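Local atomic coordinates of 2-Cys peroxiredoxin (Plasmodium yoelii, PDB entry 2H01), a protein that probably reduces hydrogen peroxide and organic hydroperoxides to water and alcohols as a thiol-dependent, thioredoxin-linked peroxidase. Residues Val34-Tyr39 / Arg109-Leu114; Gly16-Gly21 / Ala81-Pro86; Ile107-Ser110 / Asn116-Val119. All blocks are in the same frame, centred on the assembly; numbering follows the deposited sequence.

Interaction 1. Residues Val34-Tyr39 / Arg109-Leu114; sequences VLLYFY and RSYDVL
Val113 places its methyl CG2 over one face of the Phe38 ring, 3.9 Å from the centroid and 6° off the normal. This is a clear CH-pi contact. A second has the roles exchanged: strand residue Leu36 gives the methyl, CD2, and Tyr111 the ring, at 4.2 Å from its centroid and displaced toward the rim. With CG anti to its backbone N (chi1 173°), Leu36 extends from the strand; the two side chains come from opposite directions, and CD2 ends over the ring face. The two aromatic rings, planes at 45°, approach obliquely, Phe38 CZ to Tyr111 CD2 being 4.2 Å. No hydrogen bond crosses this greasy side; all four residues are buried, and Ala123 and Ala120 of strand 119-127 add to the packing. On the solvent side, Arg109 and Asp112 are exposed and make no contact with the strand. Asp112, with positive phi, is the C' residue of a Schellman motif, formed by Asp112 N to Arg109 O (2.8 Å) and Val113 N to Ala108 O. This turn, ending helix 106-110, lays Tyr111 and Val113 on strand 33-38, which precedes predicted peroxidatic Cys47, in the hydrophobic core of the thioredoxin-like fold of peroxiredoxins.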
# COMPACT_ATOMS: atom_id res chain seq x y z
N VAL A 34 -0.75 6.91 4.01
CA VAL A 34 -1.17 5.88 3.07
C VAL A 34 -0.16 4.75 2.95
O VAL A 34 1.03 5.01 2.83
CB VAL A 34 -1.39 6.45 1.65
CG1 VAL A 34 -1.83 5.33 0.69
CG2 VAL A 34 -2.43 7.57 1.69
N LEU A 35 -0.64 3.51 3.01
CA LEU A 35 0.23 2.36 2.82
C LEU A 35 -0.20 1.77 1.48
O LEU A 35 -1.22 1.07 1.40
CB LEU A 35 0.07 1.31 3.93
CG LEU A 35 1.14 0.20 4.10
CD1 LEU A 35 1.08 -0.82 3.00
CD2 LEU A 35 2.51 0.83 4.14
N LEU A 36 0.54 2.09 0.43
CA LEU A 36 0.26 1.59 -0.91
C LEU A 36 1.12 0.36 -1.13
O LEU A 36 2.35 0.42 -0.95
CB LEU A 36 0.61 2.64 -1.97
CG LEU A 36 0.51 2.15 -3.42
CD1 LEU A 36 -0.96 1.92 -3.78
CD2 LEU A 36 1.13 3.16 -4.38
N TYR A 37 0.51 -0.76 -1.51
CA TYR A 37 1.27 -1.98 -1.75
C TYR A 37 0.92 -2.59 -3.10
O TYR A 37 -0.20 -2.44 -3.59
CB TYR A 37 1.05 -3.00 -0.62
CG TYR A 37 -0.34 -3.63 -0.56
CD1 TYR A 37 -1.36 -3.04 0.18
CD2 TYR A 37 -0.62 -4.82 -1.22
CE1 TYR A 37 -2.63 -3.62 0.27
CE2 TYR A 37 -1.88 -5.41 -1.15
CZ TYR A 37 -2.88 -4.81 -0.40
OH TYR A 37 -4.11 -5.40 -0.31
N PHE A 38 1.89 -3.27 -3.70
CA PHE A 38 1.70 -3.90 -5.00
C PHE A 38 1.84 -5.42 -5.00
O PHE A 38 2.65 -5.99 -4.28
CB PHE A 38 2.72 -3.37 -6.03
CG PHE A 38 2.55 -1.93 -6.39
CD1 PHE A 38 3.10 -0.92 -5.61
CD2 PHE A 38 1.83 -1.57 -7.53
CE1 PHE A 38 2.94 0.43 -5.95
CE2 PHE A 38 1.66 -0.22 -7.88
CZ PHE A 38 2.22 0.78 -7.09
N TYR A 39 1.03 -6.07 -5.82
CA TYR A 39 1.14 -7.51 -5.98
C TYR A 39 0.96 -7.75 -7.48
O TYR A 39 0.34 -6.95 -8.17
CB TYR A 39 0.10 -8.26 -5.14
CG TYR A 39 -1.34 -7.94 -5.42
CD1 TYR A 39 -1.94 -6.80 -4.88
CD2 TYR A 39 -2.12 -8.78 -6.23
CE1 TYR A 39 -3.27 -6.51 -5.13
CE2 TYR A 39 -3.46 -8.49 -6.49
CZ TYR A 39 -4.02 -7.36 -5.93
OH TYR A 39 -5.34 -7.07 -6.18
N ARG A 109 4.42 1.71 -13.04
CA ARG A 109 5.56 2.27 -13.73
C ARG A 109 6.14 3.46 -12.98
O ARG A 109 7.36 3.54 -12.76
CB ARG A 109 5.16 2.70 -15.15
CG ARG A 109 6.34 2.87 -16.12
CD ARG A 109 5.90 3.53 -17.43
NE ARG A 109 4.75 2.85 -18.03
CZ ARG A 109 4.81 1.67 -18.62
NH1 ARG A 109 5.96 1.03 -18.71
NH2 ARG A 109 3.71 1.12 -19.13
N SER A 110 5.27 4.39 -12.56
CA SER A 110 5.71 5.59 -11.84
C SER A 110 6.45 5.26 -10.55
O SER A 110 7.31 6.03 -10.11
CB SER A 110 4.50 6.48 -11.53
OG SER A 110 3.61 5.85 -10.63
N TYR A 111 6.15 4.11 -9.96
CA TYR A 111 6.79 3.68 -8.73
C TYR A 111 7.93 2.72 -9.00
O TYR A 111 8.54 2.18 -8.07
CB TYR A 111 5.74 3.06 -7.80
CG TYR A 111 4.86 4.12 -7.12
CD1 TYR A 111 5.23 4.68 -5.90
CD2 TYR A 111 3.72 4.62 -7.75
CE1 TYR A 111 4.49 5.71 -5.31
CE2 TYR A 111 2.97 5.65 -7.17
CZ TYR A 111 3.36 6.19 -5.95
OH TYR A 111 2.62 7.20 -5.37
N ASP A 112 8.25 2.53 -10.28
CA ASP A 112 9.33 1.63 -10.70
C ASP A 112 9.23 0.22 -10.18
O ASP A 112 10.21 -0.35 -9.70
CB ASP A 112 10.69 2.19 -10.29
CG ASP A 112 11.15 3.32 -11.19
OD1 ASP A 112 10.93 3.23 -12.42
OD2 ASP A 112 11.76 4.28 -10.66
N VAL A 113 8.04 -0.37 -10.29
CA VAL A 113 7.83 -1.73 -9.84
C VAL A 113 7.08 -2.52 -10.89
O VAL A 113 6.39 -3.49 -10.59
CB VAL A 113 7.03 -1.78 -8.52
CG1 VAL A 113 7.84 -1.12 -7.41
CG2 VAL A 113 5.69 -1.07 -8.68
N LEU A 114 7.21 -2.09 -12.14
CA LEU A 114 6.57 -2.81 -13.23
C LEU A 114 7.57 -3.83 -13.75
O LEU A 114 8.67 -3.46 -14.17
CB LEU A 114 6.16 -1.85 -14.34
CG LEU A 114 5.44 -2.51 -15.53
CD1 LEU A 114 4.20 -3.26 -15.04
CD2 LEU A 114 5.06 -1.44 -16.54

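Interaction 2. Residues Gly16-Gly21 / Ala81-Pro86; sequences GDNTFG and AWKKTP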
# COMPACT_ATOMS: atom_id res chain seq x y z
N GLY A 16 -14.21 -1.66 0.25
CA GLY A 16 -14.81 -2.62 1.16
C GLY A 16 -16.27 -2.87 0.87
O GLY A 16 -16.68 -3.99 0.67
N ASP A 17 -17.04 -1.80 0.86
CA ASP A 17 -18.35 -1.78 0.22
C ASP A 17 -18.56 -2.83 -0.87
O ASP A 17 -19.66 -3.33 -1.05
CB ASP A 17 -18.66 -0.39 -0.34
CG ASP A 17 -18.98 0.62 0.73
OD1 ASP A 17 -20.12 0.64 1.22
OD2 ASP A 17 -18.16 1.47 1.14
N ASN A 18 -17.50 -3.19 -1.59
CA ASN A 18 -17.65 -3.84 -2.89
C ASN A 18 -18.33 -2.93 -3.89
O ASN A 18 -18.92 -3.37 -4.85
CB ASN A 18 -18.44 -5.13 -2.78
CG ASN A 18 -17.62 -6.30 -2.31
OD1 ASN A 18 -16.42 -6.20 -2.15
ND2 ASN A 18 -18.27 -7.41 -2.09
N THR A 19 -18.23 -1.64 -3.58
CA THR A 19 -18.66 -0.49 -4.38
C THR A 19 -17.56 -0.18 -5.36
O THR A 19 -16.40 -0.34 -5.03
CB THR A 19 -18.77 0.73 -3.42
OG1 THR A 19 -19.97 0.65 -2.64
CG2 THR A 19 -18.91 2.02 -4.14
N PHE A 20 -17.90 0.29 -6.56
CA PHE A 20 -16.83 0.77 -7.43
C PHE A 20 -16.69 2.24 -7.16
O PHE A 20 -17.60 2.86 -6.60
CB PHE A 20 -17.15 0.57 -8.91
CG PHE A 20 -17.05 -0.85 -9.37
CD1 PHE A 20 -16.13 -1.72 -8.79
CD2 PHE A 20 -17.85 -1.31 -10.41
CE1 PHE A 20 -16.01 -3.03 -9.24
CE2 PHE A 20 -17.74 -2.62 -10.87
CZ PHE A 20 -16.83 -3.48 -10.29
N GLY A 21 -15.56 2.80 -7.55
CA GLY A 21 -15.34 4.21 -7.34
C GLY A 21 -13.98 4.62 -7.84
O GLY A 21 -13.23 3.80 -8.37
N ALA A 81 -14.67 -9.68 -8.62
CA ALA A 81 -14.88 -11.11 -8.78
C ALA A 81 -13.97 -11.91 -7.85
O ALA A 81 -14.33 -13.00 -7.42
CB ALA A 81 -14.62 -11.51 -10.24
N TRP A 82 -12.79 -11.37 -7.56
CA TRP A 82 -11.85 -12.06 -6.68
C TRP A 82 -12.28 -11.94 -5.22
O TRP A 82 -12.01 -12.83 -4.41
CB TRP A 82 -10.44 -11.48 -6.85
CG TRP A 82 -9.35 -12.37 -6.34
CD1 TRP A 82 -9.37 -13.73 -6.27
CD2 TRP A 82 -8.03 -11.97 -5.96
NE1 TRP A 82 -8.14 -14.21 -5.88
CE2 TRP A 82 -7.30 -13.15 -5.69
CE3 TRP A 82 -7.39 -10.73 -5.84
CZ2 TRP A 82 -5.96 -13.12 -5.30
CZ3 TRP A 82 -6.06 -10.70 -5.45
CH2 TRP A 82 -5.35 -11.89 -5.18
N LYS A 83 -12.95 -10.85 -4.89
CA LYS A 83 -13.45 -10.65 -3.53
C LYS A 83 -14.66 -11.55 -3.31
O LYS A 83 -14.92 -11.99 -2.19
CB LYS A 83 -13.84 -9.18 -3.30
CG LYS A 83 -12.67 -8.20 -3.26
CD LYS A 83 -13.12 -6.80 -2.87
CE LYS A 83 -13.72 -6.79 -1.48
NZ LYS A 83 -14.05 -5.42 -1.00
N LYS A 84 -15.41 -11.82 -4.38
CA LYS A 84 -16.59 -12.67 -4.28
C LYS A 84 -16.23 -14.15 -4.33
O LYS A 84 -17.11 -15.01 -4.39
CB LYS A 84 -17.58 -12.35 -5.40
CG LYS A 84 -18.36 -11.09 -5.15
CD LYS A 84 -19.24 -10.76 -6.33
CE LYS A 84 -20.06 -9.52 -6.04
NZ LYS A 84 -20.64 -8.97 -7.30
N THR A 85 -14.92 -14.43 -4.29
CA THR A 85 -14.42 -15.80 -4.32
C THR A 85 -13.83 -16.16 -2.95
O THR A 85 -12.83 -15.57 -2.52
CB THR A 85 -13.32 -15.98 -5.41
OG1 THR A 85 -13.85 -15.59 -6.68
CG2 THR A 85 -12.86 -17.43 -5.47
N PRO A 86 -14.43 -17.14 -2.27
CA PRO A 86 -14.03 -17.62 -0.94
C PRO A 86 -12.59 -18.09 -0.87
O PRO A 86 -12.05 -18.62 -1.84
CB PRO A 86 -14.99 -18.78 -0.68
CG PRO A 86 -16.18 -18.46 -1.55
CD PRO A 86 -15.54 -17.95 -2.80
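Lys83 reaches from the end of helix 76-83 to the turn at Gly16-Asn18, and polar contacts of its ammonium group account for the touch between 16-21 and 81-86. Across the segments Lys83 NZ gives a long, weak hydrogen bond to Gly16 O (3.4 Å). Asn18 OD1 is modelled still nearer to NZ, but it also crowds the adjoining methylene, so its exact place, and any bond drawn to it, is doubtful. The firmer hold on the ammonium comes from the carbonyl oxygens of Phe15 and Ile95, which makes NZ the meeting point of several carbonyls rather than a group serving Asn18 alone.

In their packing, the side chains of Lys83 and Asn18 run by each other in opposite directions. The Lys83 chain is bent at chi3 (62°), and this bend turns the ammonium toward the 16-18 turn.

Two bonds within 81-86 follow the last helical turn. Thr85 OG1 donates to Ala81 O over 2.7 Å, tilted 16° from the carbonyl plane, while the Thr85 N to Trp82 O bond is weak at 3.3 Å.

In the fold, the turn links strands 10-14 and 20-24, an antiparallel pair, and Lys83 also packs on Val14 of the first. Phe20 of the second meets Phe77 edge-to-face, so helix 76-83 leans on this hairpin through Phe77 and Lys83.

Interaction 3. Residues Ile107-Ser110 / Asn116-Val119; sequences IARS and NESV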
# COMPACT_ATOMS: atom_id res chain seq x y z
N ILE A 107 0.66 3.29 -12.88
CA ILE A 107 1.01 3.46 -11.49
C ILE A 107 2.24 2.65 -11.13
O ILE A 107 3.21 3.17 -10.60
CB ILE A 107 -0.18 3.13 -10.58
CG1 ILE A 107 -1.34 4.08 -10.88
CG2 ILE A 107 0.21 3.23 -9.13
CD1 ILE A 107 -2.71 3.55 -10.53
N ALA A 108 2.21 1.36 -11.46
CA ALA A 108 3.35 0.51 -11.24
C ALA A 108 4.58 1.13 -11.86
O ALA A 108 5.64 1.11 -11.28
CB ALA A 108 3.12 -0.88 -11.78
N ARG A 109 4.42 1.71 -13.04
CA ARG A 109 5.56 2.27 -13.73
C ARG A 109 6.14 3.46 -12.98
O ARG A 109 7.36 3.54 -12.76
CB ARG A 109 5.16 2.70 -15.15
CG ARG A 109 6.34 2.87 -16.12
CD ARG A 109 5.90 3.53 -17.43
NE ARG A 109 4.75 2.85 -18.03
CZ ARG A 109 4.81 1.67 -18.62
NH1 ARG A 109 5.96 1.03 -18.71
NH2 ARG A 109 3.71 1.12 -19.13
N SER A 110 5.27 4.39 -12.56
CA SER A 110 5.71 5.59 -11.84
C SER A 110 6.45 5.26 -10.55
O SER A 110 7.31 6.03 -10.11
CB SER A 110 4.50 6.48 -11.53
OG SER A 110 3.61 5.85 -10.63
N ASN A 116 8.85 -6.20 -16.51
CA ASN A 116 8.80 -6.32 -17.97
C ASN A 116 7.43 -6.04 -18.60
O ASN A 116 6.79 -6.91 -19.17
CB ASN A 116 9.38 -7.67 -18.46
CG ASN A 116 8.60 -8.89 -17.98
OD1 ASN A 116 8.21 -8.97 -16.81
ND2 ASN A 116 8.39 -9.85 -18.88
N GLU A 117 7.02 -4.78 -18.46
CA GLU A 117 5.75 -4.29 -18.99
C GLU A 117 4.59 -5.26 -18.80
O GLU A 117 3.69 -5.30 -19.62
CB GLU A 117 5.91 -3.96 -20.47
CG GLU A 117 6.96 -2.90 -20.75
CD GLU A 117 6.60 -1.55 -20.15
OE1 GLU A 117 5.63 -0.94 -20.62
OE2 GLU A 117 7.30 -1.12 -19.20
N SER A 118 4.61 -6.02 -17.72
CA SER A 118 3.53 -6.96 -17.49
C SER A 118 2.83 -6.77 -16.15
O SER A 118 1.74 -6.20 -16.09
CB SER A 118 4.04 -8.40 -17.60
OG SER A 118 4.29 -8.71 -18.95
N VAL A 119 3.45 -7.25 -15.08
CA VAL A 119 2.85 -7.12 -13.76
C VAL A 119 3.73 -6.35 -12.79
O VAL A 119 4.91 -6.11 -13.04
CB VAL A 119 2.56 -8.50 -13.16
CG1 VAL A 119 1.60 -9.27 -14.06
CG2 VAL A 119 3.86 -9.28 -12.97
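A beta hairpin, strand 114-115 turning back into strand 119-127, presents its loop to the C-terminal end of helix 106-110, and a surface salt bridge between Arg109 and Glu117 ties the two together. At the foot of the loop Ser118 and Val119 both face Phe115, two residues opposite one on the partner strand, a classic beta bulge. Glu117 has left-handed backbone angles, as expected where the chain reverses.

The bridge is gripped mainly through one nitrogen. Arg109 NH1 stands 2.6 Å from Glu117 OE2, the shortest separation between the segments, and it meets the syn lone pair of that oxygen while OE2 stays close to the guanidinium plane. The same nitrogen also gives a weak bond to Glu117 OE1, at 2.8 Å. Arg109 NH2 adds another weak one to Glu117 OE1 at 3.2 Å, so that OE1 takes weak bonds from both nitrogens. The flat groups are nearly coplanar, their planes 28° apart, with the carboxylate at the guanidinium edge; the NH1 to OE2 bond is bent, 132° at the hydrogen, with both carboxylate oxygens close to NH1. A bend at chi3 (-52°) turns the end of Arg109 toward the loop, and its chain also brushes Leu114 of the hairpin. Both residues are exposed, so water probably screens the charges.

Each side has its own bracing. Asp102 accepts the backbone amides of Ile107 and Ala108, and Lys105 NZ bonds to Ser118 O, a second tie from near the helix to the loop. Within the loop, Ser118 OG donates to Asn116 O at 3.1 Å. On the helix, Ser110 OG gives its hydrogen to Ile107 O at 2.7 Å, in the carbonyl plane and on a lone pair.

Overall arrangement
Interaction 1 is core packing, wholly apolar across the segments, whereas interaction 3 lies at the surface and rests on charge; interaction 2 is partly buried and joins ammonium to carbonyl oxygens. Interactions 1 and 3 share Arg109 and Ser110, and helix 106-110 serves both: the turn after it packs inward on strand 33-38, while Arg109 of the helix itself reaches the hairpin loop. Val113 N approaches Ala108 O at 3.0 Å, a probable hydrogen bond joining the two. Interaction 2 works at another part of the same sheet, its centre about 21 Å from that of interaction 1, yet Tyr39 CE2 touches Trp82 CZ3 at 3.6 Å. Interactions 2 and 3 do not meet.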